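Local coordinates for alpha-/beta-galactoside alpha-2,3-sialyltransferase (Photobacterium phosphoreum, PDB 2ZWI), which probably transfers sialic acid from a CMP-activated donor to galactosides through an alpha-2,3 linkage, using a two-domain GT-B fold, at residues 220-223 against 224-228; 248-251 against 252-256; 286-289 against 290-293. All coordinates share one frame; numbering follows the deposited sequence.

Contact 1: residues 220-223 against 224-228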
# COMPACT_ATOMS: atom_id res chain seq x y z
N PHE A 220 15.25 2.61 -7.72
CA PHE A 220 15.53 1.20 -7.47
C PHE A 220 15.70 0.42 -8.77
O PHE A 220 14.88 0.53 -9.68
CB PHE A 220 14.44 0.54 -6.61
CG PHE A 220 14.60 -0.95 -6.48
CD1 PHE A 220 15.61 -1.50 -5.69
CD2 PHE A 220 13.76 -1.81 -7.19
CE1 PHE A 220 15.77 -2.88 -5.59
CE2 PHE A 220 13.93 -3.20 -7.10
CZ PHE A 220 14.93 -3.73 -6.30
N ASN A 221 16.75 -0.38 -8.83
CA ASN A 221 17.02 -1.26 -9.96
C ASN A 221 17.30 -2.64 -9.39
O ASN A 221 18.17 -2.78 -8.53
CB ASN A 221 18.25 -0.76 -10.73
CG ASN A 221 18.49 -1.51 -12.02
OD1 ASN A 221 18.51 -2.74 -12.05
ND2 ASN A 221 18.72 -0.76 -13.09
N PRO A 222 16.53 -3.67 -9.83
CA PRO A 222 16.58 -4.99 -9.21
C PRO A 222 17.78 -5.85 -9.59
O PRO A 222 17.83 -7.00 -9.17
CB PRO A 222 15.31 -5.66 -9.75
CG PRO A 222 15.13 -5.06 -11.09
CD PRO A 222 15.53 -3.62 -10.92
N GLU A 223 18.72 -5.32 -10.37
CA GLU A 223 19.83 -6.13 -10.89
C GLU A 223 20.68 -6.77 -9.78
O GLU A 223 20.93 -7.96 -9.84
CB GLU A 223 20.70 -5.33 -11.87
CG GLU A 223 21.78 -6.17 -12.58
CD GLU A 223 21.23 -7.40 -13.31
OE1 GLU A 223 20.05 -7.37 -13.78
OE2 GLU A 223 21.98 -8.41 -13.43
N LYS A 224 21.10 -5.98 -8.79
CA LYS A 224 21.93 -6.50 -7.68
C LYS A 224 21.22 -7.64 -6.94
O LYS A 224 21.81 -8.69 -6.72
CB LYS A 224 22.31 -5.38 -6.71
CG LYS A 224 23.08 -5.83 -5.45
CD LYS A 224 23.53 -4.63 -4.65
CE LYS A 224 24.27 -5.02 -3.37
NZ LYS A 224 25.16 -3.92 -2.88
N ILE A 225 19.97 -7.42 -6.57
CA ILE A 225 19.20 -8.43 -5.83
C ILE A 225 18.97 -9.70 -6.66
O ILE A 225 19.07 -10.82 -6.14
CB ILE A 225 17.87 -7.83 -5.29
CG1 ILE A 225 17.51 -8.40 -3.91
CG2 ILE A 225 16.74 -7.91 -6.31
CD1 ILE A 225 17.59 -9.91 -3.76
N LYS A 226 18.67 -9.54 -7.95
CA LYS A 226 18.48 -10.68 -8.83
C LYS A 226 19.78 -11.50 -8.97
O LYS A 226 19.72 -12.72 -9.08
CB LYS A 226 17.93 -10.24 -10.19
CG LYS A 226 16.50 -9.69 -10.10
CD LYS A 226 15.86 -9.45 -11.46
CE LYS A 226 14.34 -9.32 -11.29
NZ LYS A 226 13.55 -9.11 -12.56
N GLU A 227 20.93 -10.84 -8.95
CA GLU A 227 22.23 -11.53 -8.94
C GLU A 227 22.44 -12.27 -7.62
O GLU A 227 22.95 -13.40 -7.61
CB GLU A 227 23.38 -10.55 -9.18
CG GLU A 227 23.50 -10.10 -10.63
CD GLU A 227 24.44 -8.92 -10.82
OE1 GLU A 227 24.40 -8.34 -11.93
OE2 GLU A 227 25.20 -8.58 -9.89
N GLN A 228 22.05 -11.64 -6.51
CA GLN A 228 22.13 -12.25 -5.18
C GLN A 228 21.28 -13.52 -5.05
O GLN A 228 21.71 -14.51 -4.45
CB GLN A 228 21.74 -11.25 -4.10
CG GLN A 228 22.80 -10.18 -3.83
CD GLN A 228 22.27 -9.04 -2.95
OE1 GLN A 228 21.07 -8.76 -2.93
NE2 GLN A 228 23.17 -8.39 -2.23
O HOH W 1 18.76 -4.71 -6.51
O HOH W 2 20.79 -3.02 -8.93
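Lys226 N reaches back to Pro222 O at 2.9 Å and Glu227 N to Glu223 O at 3.0 Å, the i to i+4 bonds that open the first turn of helix 223-230. This is a capped helix start: Asn221, ahead of the turn, turns its OD1 to accept from Glu223 N at 3.1 Å, with the donor in the plane of the side-chain carbonyl. Two waters serve the next amides. Each donates to Asn221 O, and they accept from Lys224 N and Ile225 N respectively, so one carbonyl satisfies two N-H groups of the first turn through solvent. Besides accepting from Lys226 N, Pro222 O is approached by Lys226 CG and Ile225 CG2, and the Lys226 chain runs on, extended, over Pro222 CB with its CE. Beyond that, Lys226 NZ bonds Thr311 O, while Ile225 packs on Phe277, so this side of the helix meets strand 275-279 and the loop after helix 305-310. On the exposed side Glu223 bends at its second torsion (chi2 55°) and swings its carboxylate toward Glu227, whose chain is extended. The two carboxylate planes stand 71° apart. These like-charged groups come close enough that protonation of one of them may be favoured: Glu223 OE2 lies 2.8 Å from Glu227 OE1.

Contact 2: residues 248-251 against 252-256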
# COMPACT_ATOMS: atom_id res chain seq x y z
N THR A 248 11.59 -5.99 19.39
CA THR A 248 12.97 -5.62 19.64
C THR A 248 13.86 -6.36 18.65
O THR A 248 13.40 -7.29 17.99
CB THR A 248 13.40 -5.98 21.07
OG1 THR A 248 13.36 -7.40 21.22
CG2 THR A 248 12.45 -5.33 22.10
N ALA A 249 15.13 -5.96 18.56
CA ALA A 249 16.08 -6.67 17.72
C ALA A 249 16.31 -8.10 18.25
O ALA A 249 16.28 -9.06 17.49
CB ALA A 249 17.38 -5.90 17.60
N GLU A 250 16.51 -8.22 19.56
CA GLU A 250 16.66 -9.53 20.22
C GLU A 250 15.53 -10.50 19.87
O GLU A 250 15.78 -11.68 19.59
CB GLU A 250 16.75 -9.36 21.75
CG GLU A 250 17.09 -10.65 22.51
CD GLU A 250 17.03 -10.48 24.03
OE1 GLU A 250 17.70 -11.26 24.75
OE2 GLU A 250 16.31 -9.56 24.50
N GLN A 251 14.29 -10.02 19.87
CA GLN A 251 13.14 -10.90 19.61
C GLN A 251 13.16 -11.43 18.18
O GLN A 251 12.89 -12.60 17.94
CB GLN A 251 11.83 -10.21 19.93
CG GLN A 251 11.56 -10.03 21.44
CD GLN A 251 10.45 -9.04 21.71
OE1 GLN A 251 9.95 -8.95 22.84
NE2 GLN A 251 10.05 -8.28 20.69
N GLN A 252 13.52 -10.55 17.24
CA GLN A 252 13.70 -10.95 15.84
C GLN A 252 14.91 -11.90 15.62
O GLN A 252 14.82 -12.83 14.81
CB GLN A 252 13.76 -9.71 14.94
CG GLN A 252 12.40 -9.01 14.87
CD GLN A 252 12.45 -7.66 14.22
OE1 GLN A 252 12.35 -7.54 12.99
NE2 GLN A 252 12.57 -6.61 15.03
N ILE A 253 16.00 -11.65 16.33
CA ILE A 253 17.17 -12.56 16.33
C ILE A 253 16.76 -13.94 16.84
O ILE A 253 17.12 -14.96 16.25
CB ILE A 253 18.34 -12.00 17.19
CG1 ILE A 253 19.02 -10.82 16.48
CG2 ILE A 253 19.40 -13.07 17.48
CD1 ILE A 253 19.73 -9.85 17.45
N ASP A 254 15.99 -13.96 17.93
CA ASP A 254 15.49 -15.21 18.52
C ASP A 254 14.56 -15.99 17.58
O ASP A 254 14.67 -17.23 17.47
CB ASP A 254 14.77 -14.93 19.85
CG ASP A 254 15.73 -14.56 20.98
OD1 ASP A 254 15.22 -14.11 22.03
OD2 ASP A 254 16.98 -14.70 20.85
N ILE A 255 13.66 -15.27 16.92
CA ILE A 255 12.77 -15.85 15.88
C ILE A 255 13.60 -16.50 14.78
O ILE A 255 13.27 -17.59 14.34
CB ILE A 255 11.84 -14.79 15.24
CG1 ILE A 255 10.77 -14.33 16.23
CG2 ILE A 255 11.13 -15.36 13.98
CD1 ILE A 255 10.16 -13.01 15.88
N LEU A 256 14.64 -15.83 14.33
CA LEU A 256 15.52 -16.39 13.31
C LEU A 256 16.30 -17.62 13.78
O LEU A 256 16.55 -18.53 12.97
CB LEU A 256 16.45 -15.33 12.75
CG LEU A 256 15.78 -14.47 11.69
CD1 LEU A 256 16.49 -13.12 11.59
CD2 LEU A 256 15.71 -15.20 10.35
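Thr248 O is gripped twice by Gln252, once by its side chain and once by its backbone: Gln252 NE2 donates to it at 3.1 Å, and Gln252 N adds a weaker bond at 3.3 Å. This is the N-terminal turn of helix 249-259, the crossover helix of a beta-alpha-beta unit between strands 236-240 and 275-279, with Thr248 as N-cap. Gln252 NE2 comes to the Thr248 carbonyl from above its plane, 62° out of it, whereas Thr248 O lies close to the plane of the Gln252 amide. What brings that amide back over the turn is the first torsion: CG sits beside the backbone N (chi1 -69°), so the chain runs toward the start of the helix. The other end of the amide is held as well, since Gln252 OE1 accepts from Thr242 N, just beyond the CMP-binding Gly241. Both ends of the amide thus have partners, which should fix its rotation and tie the helix start to the loop after strand 236-240. Thr248 caps the turn with its hydroxyl, OG1 accepting from Gln251 N at 3.1 Å. Further along, Ile253 and Ile255 each lay CG1 and CD1 against a carbonyl oxygen four residues back, those of Ala249 and Gln251, while Ile255 also packs on Phe239 and Met321 of the sheet. On the outer side Glu250 and Asp254 lie side by side and point the same way; their nearest charged atoms, Glu250 OE1 and Asp254 OD1, stay 4.7 Å apart, and Glu250 CG approaches Asp254 OD1 at 4.0 Å.

Contact 3: residues 286-289 against 290-293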
# COMPACT_ATOMS: atom_id res chain seq x y z
N TYR A 286 17.72 -0.74 14.03
CA TYR A 286 18.48 -1.84 14.63
C TYR A 286 18.81 -2.98 13.65
O TYR A 286 19.19 -4.07 14.10
CB TYR A 286 17.81 -2.38 15.91
CG TYR A 286 16.32 -2.76 15.81
CD1 TYR A 286 15.77 -3.25 14.62
CD2 TYR A 286 15.50 -2.67 16.92
CE1 TYR A 286 14.43 -3.61 14.55
CE2 TYR A 286 14.16 -3.03 16.86
CZ TYR A 286 13.64 -3.49 15.67
OH TYR A 286 12.32 -3.85 15.62
N ASN A 287 18.68 -2.75 12.34
CA ASN A 287 18.87 -3.80 11.33
C ASN A 287 20.25 -4.47 11.29
O ASN A 287 20.34 -5.68 11.04
CB ASN A 287 18.54 -3.29 9.91
CG ASN A 287 17.11 -2.80 9.78
OD1 ASN A 287 16.85 -1.85 9.04
ND2 ASN A 287 16.19 -3.43 10.48
N GLN A 288 21.31 -3.70 11.50
CA GLN A 288 22.66 -4.27 11.50
C GLN A 288 22.86 -5.32 12.60
O GLN A 288 23.55 -6.32 12.37
CB GLN A 288 23.74 -3.19 11.55
CG GLN A 288 25.12 -3.66 11.03
CD GLN A 288 25.08 -4.18 9.59
OE1 GLN A 288 24.64 -3.47 8.68
NE2 GLN A 288 25.52 -5.41 9.39
N GLN A 289 22.26 -5.10 13.78
CA GLN A 289 22.32 -6.05 14.90
C GLN A 289 21.75 -7.43 14.52
O GLN A 289 22.34 -8.48 14.84
CB GLN A 289 21.52 -5.53 16.10
CG GLN A 289 22.02 -4.23 16.74
CD GLN A 289 21.24 -3.86 18.00
OE1 GLN A 289 21.73 -3.11 18.86
NE2 GLN A 289 20.04 -4.38 18.12
N ILE A 290 20.58 -7.42 13.88
CA ILE A 290 19.91 -8.63 13.43
C ILE A 290 20.72 -9.32 12.32
O ILE A 290 20.98 -10.52 12.40
CB ILE A 290 18.45 -8.35 12.94
CG1 ILE A 290 17.64 -7.58 14.02
CG2 ILE A 290 17.74 -9.65 12.55
CD1 ILE A 290 16.29 -7.07 13.54
N ILE A 291 21.12 -8.54 11.31
CA ILE A 291 21.85 -9.03 10.13
C ILE A 291 23.17 -9.72 10.50
O ILE A 291 23.55 -10.73 9.91
CB ILE A 291 22.11 -7.89 9.09
CG1 ILE A 291 20.83 -7.54 8.34
CG2 ILE A 291 23.19 -8.29 8.08
CD1 ILE A 291 20.89 -6.19 7.63
N ASP A 292 23.85 -9.16 11.49
CA ASP A 292 25.14 -9.67 11.92
C ASP A 292 24.98 -10.97 12.68
O ASP A 292 25.73 -11.92 12.46
CB ASP A 292 25.86 -8.65 12.80
CG ASP A 292 26.44 -7.49 12.00
OD1 ASP A 292 26.53 -7.59 10.75
OD2 ASP A 292 26.81 -6.48 12.63
N ALA A 293 23.98 -11.00 13.58
CA ALA A 293 23.75 -12.15 14.44
C ALA A 293 23.42 -13.40 13.63
O ALA A 293 23.59 -14.53 14.13
CB ALA A 293 22.66 -11.86 15.45
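Gln288 and Asp292, one turn apart on helix 287-294, cross at an angle with amide and carboxylate planes 47° apart, and a hydrogen bond joins the side chains: Gln288 NE2 donates to Asp292 OD1 at 2.8 Å. Asp292 OD1 lies in the plane of the Gln288 amide, but the nitrogen meets that oxygen from above the carboxylate plane, 44° out of it. Gln288 gets there by a bend at its second torsion (chi2 58°), which turns the amide along the helix; Asp292 comes back to meet it with CG beside its own backbone N. Behind this bridge the main chain closes the same turn, Asp292 N donating to Gln288 O at 3.0 Å. At the N-cap the arrangement is apolar. The Tyr286 ring and the Ile290 side chain cross obliquely, and Ile290 CD1 rests 4.0 Å from Tyr286 CD1 and 4.1 Å from Tyr286 CE1. Ile290 continues into the seam with helix 249-259, where it touches Gln252 and Leu256, and Ile291 packs on Phe278 of strand 275-279. In this way the helix fills its place in the beta-alpha-beta unit leading to strand 297-299. Tyr286 OH bonds Ala247 O and Thr242 O, so its ring spans from the helix start to the loop before helix 249-259. The chemistry divides by side: aliphatic and aromatic carbon faces the sheet and the neighbouring helix, while the exposed surface carries an amide-carboxylate bond that probably offsets part of the charge on Asp292.

In the fold
The three contacts follow one another along the chain, each at the start of a different helix: 223-230, 249-259 and 287-294. Contacts 2 and 3 are close neighbours, their centres about 9 Å apart, on successive crossover helices that share strand 275-279 of the six-stranded parallel sheet. They touch where Gln252 NE2 meets Tyr286 OH and where Ala249 meets Gln289. Contact 1 stands apart, its centre about 26 Å from that of contact 2 and 21 Å from that of contact 3, but Ile225 reaches the same strand through Phe277. All three thus pack against the sheet of the CMP-binding half of this GT-B fold; the side chains of Gln252 and Asn287 each lie about 7 Å from the bound CMP.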